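Long-range contacts in peptidoglycan DD-endopeptidase ShyB (Vibrio cholerae, PDB 2GU1), which cleaves the peptide cross-links between adjacent peptidoglycan strands as a zinc-dependent DD-endopeptidase, probably allowing new glycans to be inserted as the cell wall expands: residues K34-D39 with R257-A262; E53-M58 with I68-I73. One frame throughout, in Å; residues are numbered along the deposited sequence.

Contact 1 of 2, residues K34-D39 with R257-A262; sequences KILSVD and RKHPYA
H259 meets the carbonyl of L36 with the rim of its imidazole: CE1 lies 3.5 Å from L36 O, which sits close to the ring plane. Its ND1 helps fix the ring, accepting the backbone N-H of both Y261 (N to ND1 2.9 Å) and A262, the second donor standing 38° out of the ring plane. NE2 also reaches the first segment through a water, 2.9 Å from H259 NE2, that donates to D39 OD2; D39 is further held by Y79 and the backbone of L45. P260 follows, its CD over one face of the H259 ring and its CG 3.8 Å from L36 CD2.

Here the last turn of helix 29-38, in the LysM-like region, rests on the turn that leaves strand 251-259 of the M23 peptidase region, so that part of the interface between the two regions is made by one helical turn and the end of a strand with its following turn. The zinc ion lies about 12 Å from the side chain of Y261.

Y261 turns its ring against the helix backbone. CG stands anti to the carbonyl carbon (chi1 -64°), and the ring presents one face to S37, whose CA is 3.8 Å from the Y261 ring centroid in a CH-pi contact. L36 CB packs 3.7 Å from Y261 CE2, and Q33, about one turn earlier on the helix, touches both P260 and Y261.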
loop_
_atom_site.group_PDB
_atom_site.type_symbol
_atom_site.label_atom_id
_atom_site.label_comp_id
_atom_site.label_asym_id
_atom_site.label_seq_id
_atom_site.Cartn_x
_atom_site.Cartn_y
_atom_site.Cartn_z
ATOM N N LYS A 34 20.085 -11.426 -0.539
ATOM C CA LYS A 34 19.261 -12.367 -1.289
ATOM C C LYS A 34 17.781 -12.145 -0.976
ATOM O O LYS A 34 16.912 -12.337 -1.840
ATOM C CB LYS A 34 19.656 -13.815 -0.975
ATOM C CG LYS A 34 21.037 -14.215 -1.501
ATOM C CD LYS A 34 21.242 -13.766 -2.958
ATOM C CE LYS A 34 20.125 -14.257 -3.891
ATOM N NZ LYS A 34 20.133 -13.567 -5.226
ATOM N N ILE A 35 17.497 -11.748 0.264
ATOM C CA ILE A 35 16.124 -11.483 0.685
ATOM C C ILE A 35 15.645 -10.185 0.025
ATOM O O ILE A 35 14.535 -10.115 -0.494
ATOM C CB ILE A 35 16.038 -11.356 2.225
ATOM C CG1 ILE A 35 16.321 -12.721 2.868
ATOM C CG2 ILE A 35 14.681 -10.819 2.645
ATOM C CD1 ILE A 35 15.383 -13.829 2.426
ATOM N N LEU A 36 16.498 -9.166 0.045
ATOM C CA LEU A 36 16.173 -7.878 -0.565
ATOM C C LEU A 36 15.956 -8.058 -2.067
ATOM O O LEU A 36 15.071 -7.436 -2.664
ATOM C CB LEU A 36 17.315 -6.888 -0.311
ATOM C CG LEU A 36 17.175 -5.890 0.845
ATOM C CD1 LEU A 36 16.434 -6.503 2.007
ATOM C CD2 LEU A 36 18.564 -5.411 1.253
ATOM N N SER A 37 16.762 -8.926 -2.666
ATOM C CA SER A 37 16.680 -9.212 -4.097
ATOM C C SER A 37 15.337 -9.787 -4.521
ATOM O O SER A 37 14.737 -9.338 -5.500
ATOM C CB SER A 37 17.786 -10.185 -4.508
ATOM O OG SER A 37 17.728 -10.438 -5.903
ATOM N N VAL A 38 14.860 -10.793 -3.802
ATOM C CA VAL A 38 13.586 -11.379 -4.169
ATOM C C VAL A 38 12.448 -10.422 -3.800
ATOM O O VAL A 38 11.395 -10.438 -4.440
ATOM C CB VAL A 38 13.380 -12.768 -3.496
ATOM C CG1 VAL A 38 13.329 -12.619 -1.988
ATOM C CG2 VAL A 38 12.106 -13.426 -4.029
ATOM N N ASP A 39 12.664 -9.565 -2.800
ATOM C CA ASP A 39 11.617 -8.621 -2.398
ATOM C C ASP A 39 11.445 -7.422 -3.334
ATOM O O ASP A 39 10.547 -6.599 -3.140
ATOM C CB ASP A 39 11.844 -8.115 -0.969
ATOM C CG ASP A 39 10.535 -7.742 -0.279
ATOM O OD1 ASP A 39 9.547 -8.498 -0.443
ATOM O OD2 ASP A 39 10.487 -6.711 0.427
ATOM N N ARG A 257 11.896 5.832 -0.250
ATOM C CA ARG A 257 13.067 5.033 0.089
ATOM C C ARG A 257 14.092 4.826 -1.012
ATOM O O ARG A 257 13.821 5.032 -2.197
ATOM C CB ARG A 257 12.647 3.639 0.556
ATOM C CG ARG A 257 11.738 3.602 1.757
ATOM C CD ARG A 257 11.806 2.230 2.412
ATOM N NE ARG A 257 10.731 2.032 3.378
ATOM C CZ ARG A 257 10.479 2.847 4.395
ATOM N NH1 ARG A 257 11.230 3.926 4.587
ATOM N NH2 ARG A 257 9.472 2.585 5.219
ATOM N N LYS A 258 15.278 4.397 -0.585
ATOM C CA LYS A 258 16.370 4.071 -1.485
ATOM C C LYS A 258 16.596 2.583 -1.227
ATOM O O LYS A 258 17.153 2.198 -0.200
ATOM C CB LYS A 258 17.638 4.855 -1.136
ATOM C CG LYS A 258 18.688 4.846 -2.248
ATOM C CD LYS A 258 19.082 3.431 -2.655
ATOM C CE LYS A 258 19.521 3.362 -4.118
ATOM N NZ LYS A 258 19.819 1.963 -4.558
ATOM N N HIS A 259 16.158 1.755 -2.166
ATOM C CA HIS A 259 16.273 0.310 -2.047
ATOM C C HIS A 259 17.424 -0.205 -2.910
ATOM O O HIS A 259 17.620 0.248 -4.038
ATOM C CB HIS A 259 14.940 -0.313 -2.471
ATOM C CG HIS A 259 14.813 -1.772 -2.167
ATOM N ND1 HIS A 259 15.421 -2.749 -2.927
ATOM C CD2 HIS A 259 14.107 -2.421 -1.211
ATOM C CE1 HIS A 259 15.090 -3.938 -2.455
ATOM N NE2 HIS A 259 14.294 -3.767 -1.415
ATOM N N PRO A 260 18.210 -1.158 -2.386
ATOM C CA PRO A 260 19.345 -1.715 -3.132
ATOM C C PRO A 260 18.965 -2.270 -4.503
ATOM O O PRO A 260 19.753 -2.202 -5.453
ATOM C CB PRO A 260 19.871 -2.814 -2.204
ATOM C CG PRO A 260 19.465 -2.336 -0.835
ATOM C CD PRO A 260 18.082 -1.794 -1.062
ATOM N N TYR A 261 17.757 -2.811 -4.605
ATOM C CA TYR A 261 17.303 -3.401 -5.855
ATOM C C TYR A 261 16.216 -2.615 -6.579
ATOM O O TYR A 261 16.215 -2.542 -7.810
ATOM C CB TYR A 261 16.854 -4.835 -5.580
ATOM C CG TYR A 261 18.015 -5.684 -5.115
ATOM C CD1 TYR A 261 18.891 -6.258 -6.032
ATOM C CD2 TYR A 261 18.306 -5.815 -3.755
ATOM C CE1 TYR A 261 20.033 -6.934 -5.614
ATOM C CE2 TYR A 261 19.448 -6.490 -3.324
ATOM C CZ TYR A 261 20.307 -7.044 -4.258
ATOM O OH TYR A 261 21.452 -7.686 -3.840
ATOM N N ALA A 262 15.300 -2.026 -5.825
ATOM C CA ALA A 262 14.231 -1.237 -6.434
ATOM C C ALA A 262 14.736 0.185 -6.668
ATOM O O ALA A 262 14.043 1.008 -7.263
ATOM C CB ALA A 262 13.007 -1.221 -5.532
HETATM O O HOH W 1 12.796 -5.123 0.612
#

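Contact 2 of 2, residues E53-M58 with I68-I73; sequences ELELMM and IYHMSI
E53 pairs with H70 at one end of the contact, and the two bonds of this hydrogen-bonded pair are unequal. H70 N reaches E53 O at 2.8 Å, whereas E53 N to H70 O is weak at 3.4 Å. E53 O also lies 3.4 Å from H70 CB. L54 faces Y69 in the non-hydrogen-bonded pair that follows. Its CD2 methyl approaches both CB and CD1 of the tyrosine, 3.8 Å from Y69 CD1, the two side chains crossing at a slant; the Y69 hydroxyl is engaged elsewhere, by the carboxylate of E52. The L54 CA also makes a CA-H...O contact with I68 O.

Strands 53-58 and 64-70 form an antiparallel beta hairpin within the five-stranded sheet of the LysM-like region, between strand 8-11 and strand 75-81. Side chains therefore alternate: L54 and Y69 share one face, E53, E55, I68 and H70 the other.

E55 closes a reciprocal backbone pair with I68: E55 N to I68 O and I68 N to E55 O both span 2.8 Å. In its side chain CG is anti to the backbone N (chi1 -175°); the chain runs on extended, and its OE1 meets H70. There H70 NE2 donates to E55 OE1 over 3.0 Å, nearly straight at 175°. The acceptor lies in the imidazole plane, but the donor comes from above the carboxylate plane, and the two planes are 53° apart. I68 CG2 lies over one face of the H70 ring, toward its rim. The bond at NE2 and the methyl on the ring face together should restrict rotation of the H70 ring, and a negative E55 would tend to stabilise a protonated histidine; R7 is a long, weak ion-pair partner of E55 OE2. M57 CG lies 3.8 Å from I68 CD1, and the chain, bent at chi2 and chi3, brings CE near the same methyl.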
loop_
_atom_site.group_PDB
_atom_site.type_symbol
_atom_site.label_atom_id
_atom_site.label_comp_id
_atom_site.label_asym_id
_atom_site.label_seq_id
_atom_site.Cartn_x
_atom_site.Cartn_y
_atom_site.Cartn_z
ATOM N N GLU A 53 5.425 -9.830 13.217
ATOM C CA GLU A 53 6.421 -10.807 13.620
ATOM C C GLU A 53 7.176 -11.417 12.462
ATOM O O GLU A 53 6.606 -11.658 11.396
ATOM C CB GLU A 53 5.759 -11.950 14.389
ATOM C CG GLU A 53 5.034 -11.544 15.655
ATOM C CD GLU A 53 4.331 -12.726 16.298
ATOM O OE1 GLU A 53 5.018 -13.726 16.601
ATOM O OE2 GLU A 53 3.097 -12.661 16.488
ATOM N N LEU A 54 8.462 -11.665 12.691
ATOM C CA LEU A 54 9.304 -12.315 11.705
ATOM C C LEU A 54 9.678 -13.657 12.320
ATOM O O LEU A 54 9.971 -13.753 13.515
ATOM C CB LEU A 54 10.562 -11.492 11.417
ATOM C CG LEU A 54 10.415 -10.164 10.670
ATOM C CD1 LEU A 54 11.787 -9.513 10.508
ATOM C CD2 LEU A 54 9.781 -10.397 9.306
ATOM N N GLU A 55 9.637 -14.703 11.514
ATOM C CA GLU A 55 9.978 -16.030 12.000
ATOM C C GLU A 55 11.146 -16.504 11.143
ATOM O O GLU A 55 11.015 -16.589 9.925
ATOM C CB GLU A 55 8.760 -16.944 11.844
ATOM C CG GLU A 55 8.896 -18.339 12.413
ATOM C CD GLU A 55 7.546 -19.038 12.526
ATOM O OE1 GLU A 55 6.656 -18.762 11.693
ATOM O OE2 GLU A 55 7.373 -19.870 13.441
ATOM N N LEU A 56 12.294 -16.760 11.769
ATOM C CA LEU A 56 13.470 -17.222 11.032
ATOM C C LEU A 56 13.687 -18.712 11.289
ATOM O O LEU A 56 13.722 -19.150 12.440
ATOM C CB LEU A 56 14.741 -16.465 11.456
ATOM C CG LEU A 56 14.829 -14.943 11.637
ATOM C CD1 LEU A 56 16.206 -14.473 11.144
ATOM C CD2 LEU A 56 13.729 -14.234 10.895
ATOM N N MET A 57 13.831 -19.486 10.220
ATOM C CA MET A 57 14.065 -20.920 10.336
ATOM C C MET A 57 15.522 -21.180 9.953
ATOM O O MET A 57 15.918 -20.942 8.806
ATOM C CB MET A 57 13.146 -21.687 9.384
ATOM C CG MET A 57 11.717 -21.192 9.378
ATOM S SD MET A 57 10.842 -21.509 10.911
ATOM C CE MET A 57 9.257 -22.112 10.260
ATOM N N MET A 58 16.313 -21.662 10.909
ATOM C CA MET A 58 17.730 -21.948 10.671
ATOM C C MET A 58 17.959 -23.447 10.493
ATOM O O MET A 58 17.293 -24.259 11.135
ATOM C CB MET A 58 18.580 -21.460 11.849
ATOM C CG MET A 58 18.160 -20.124 12.433
ATOM S SD MET A 58 18.114 -18.823 11.209
ATOM C CE MET A 58 19.850 -18.407 11.088
ATOM N N ILE A 68 9.628 -16.073 7.509
ATOM C CA ILE A 68 8.188 -15.881 7.390
ATOM C C ILE A 68 7.866 -14.519 8.003
ATOM O O ILE A 68 8.158 -14.266 9.182
ATOM C CB ILE A 68 7.370 -16.968 8.139
ATOM C CG1 ILE A 68 7.713 -18.366 7.608
ATOM C CG2 ILE A 68 5.877 -16.741 7.923
ATOM C CD1 ILE A 68 9.048 -18.879 8.096
ATOM N N TYR A 69 7.296 -13.637 7.188
ATOM C CA TYR A 69 6.918 -12.308 7.641
ATOM C C TYR A 69 5.414 -12.322 7.891
ATOM O O TYR A 69 4.608 -12.315 6.956
ATOM C CB TYR A 69 7.315 -11.256 6.582
ATOM C CG TYR A 69 6.737 -9.860 6.766
ATOM C CD1 TYR A 69 6.408 -9.363 8.034
ATOM C CD2 TYR A 69 6.539 -9.026 5.660
ATOM C CE1 TYR A 69 5.892 -8.062 8.194
ATOM C CE2 TYR A 69 6.034 -7.736 5.805
ATOM C CZ TYR A 69 5.711 -7.259 7.072
ATOM O OH TYR A 69 5.202 -5.991 7.197
ATOM N N HIS A 70 5.045 -12.392 9.168
ATOM C CA HIS A 70 3.644 -12.395 9.578
ATOM C C HIS A 70 3.124 -10.956 9.623
ATOM O O HIS A 70 3.289 -10.260 10.629
ATOM C CB HIS A 70 3.505 -13.045 10.967
ATOM C CG HIS A 70 3.851 -14.504 10.986
ATOM N ND1 HIS A 70 2.977 -15.481 10.556
ATOM C CD2 HIS A 70 4.986 -15.147 11.352
ATOM C CE1 HIS A 70 3.561 -16.664 10.654
ATOM N NE2 HIS A 70 4.781 -16.488 11.134
ATOM N N MET A 71 2.520 -10.509 8.523
ATOM C CA MET A 71 1.969 -9.157 8.448
ATOM C C MET A 71 0.750 -9.043 9.359
ATOM O O MET A 71 0.472 -7.977 9.907
ATOM C CB MET A 71 1.583 -8.827 7.004
ATOM C CG MET A 71 2.787 -8.599 6.116
ATOM S SD MET A 71 2.489 -8.914 4.364
ATOM C CE MET A 71 2.973 -10.625 4.264
ATOM N N SER A 72 0.020 -10.145 9.491
ATOM C CA SER A 72 -1.155 -10.210 10.362
ATOM C C SER A 72 -1.407 -11.684 10.613
ATOM O O SER A 72 -0.725 -12.534 10.048
ATOM C CB SER A 72 -2.391 -9.592 9.696
ATOM O OG SER A 72 -2.974 -10.484 8.761
ATOM N N ILE A 73 -2.388 -11.997 11.452
ATOM C CA ILE A 73 -2.685 -13.394 11.733
ATOM C C ILE A 73 -3.356 -14.098 10.548
ATOM O O ILE A 73 -3.558 -15.306 10.577
ATOM C CB ILE A 73 -3.562 -13.533 13.005
ATOM C CG1 ILE A 73 -4.869 -12.754 12.847
ATOM C CG2 ILE A 73 -2.786 -13.011 14.214
ATOM C CD1 ILE A 73 -5.716 -12.726 14.116
#

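How the contacts relate
Contact 2 is local and partly buried, joining neighbouring strands inside one sheet. Contact 1 is a surface contact that brings together regions 218 residues apart in sequence, and contact 2 is nested within the chain loop that contact 1 closes. Their centres lie 18 Å apart and their nearest atoms about 7 Å, so they do not touch, although helix 29-38 and strand 53-58 are consecutive elements of the LysM-like region. The chemistry follows the setting: backbone bonding sets the register within the sheet, whereas the interface relies on an aromatic face, apolar side-chain contacts, a carbonyl at a ring edge and a bridging water. Each uses a histidine near a carboxylate, bonded directly in contact 2 and through water in contact 1.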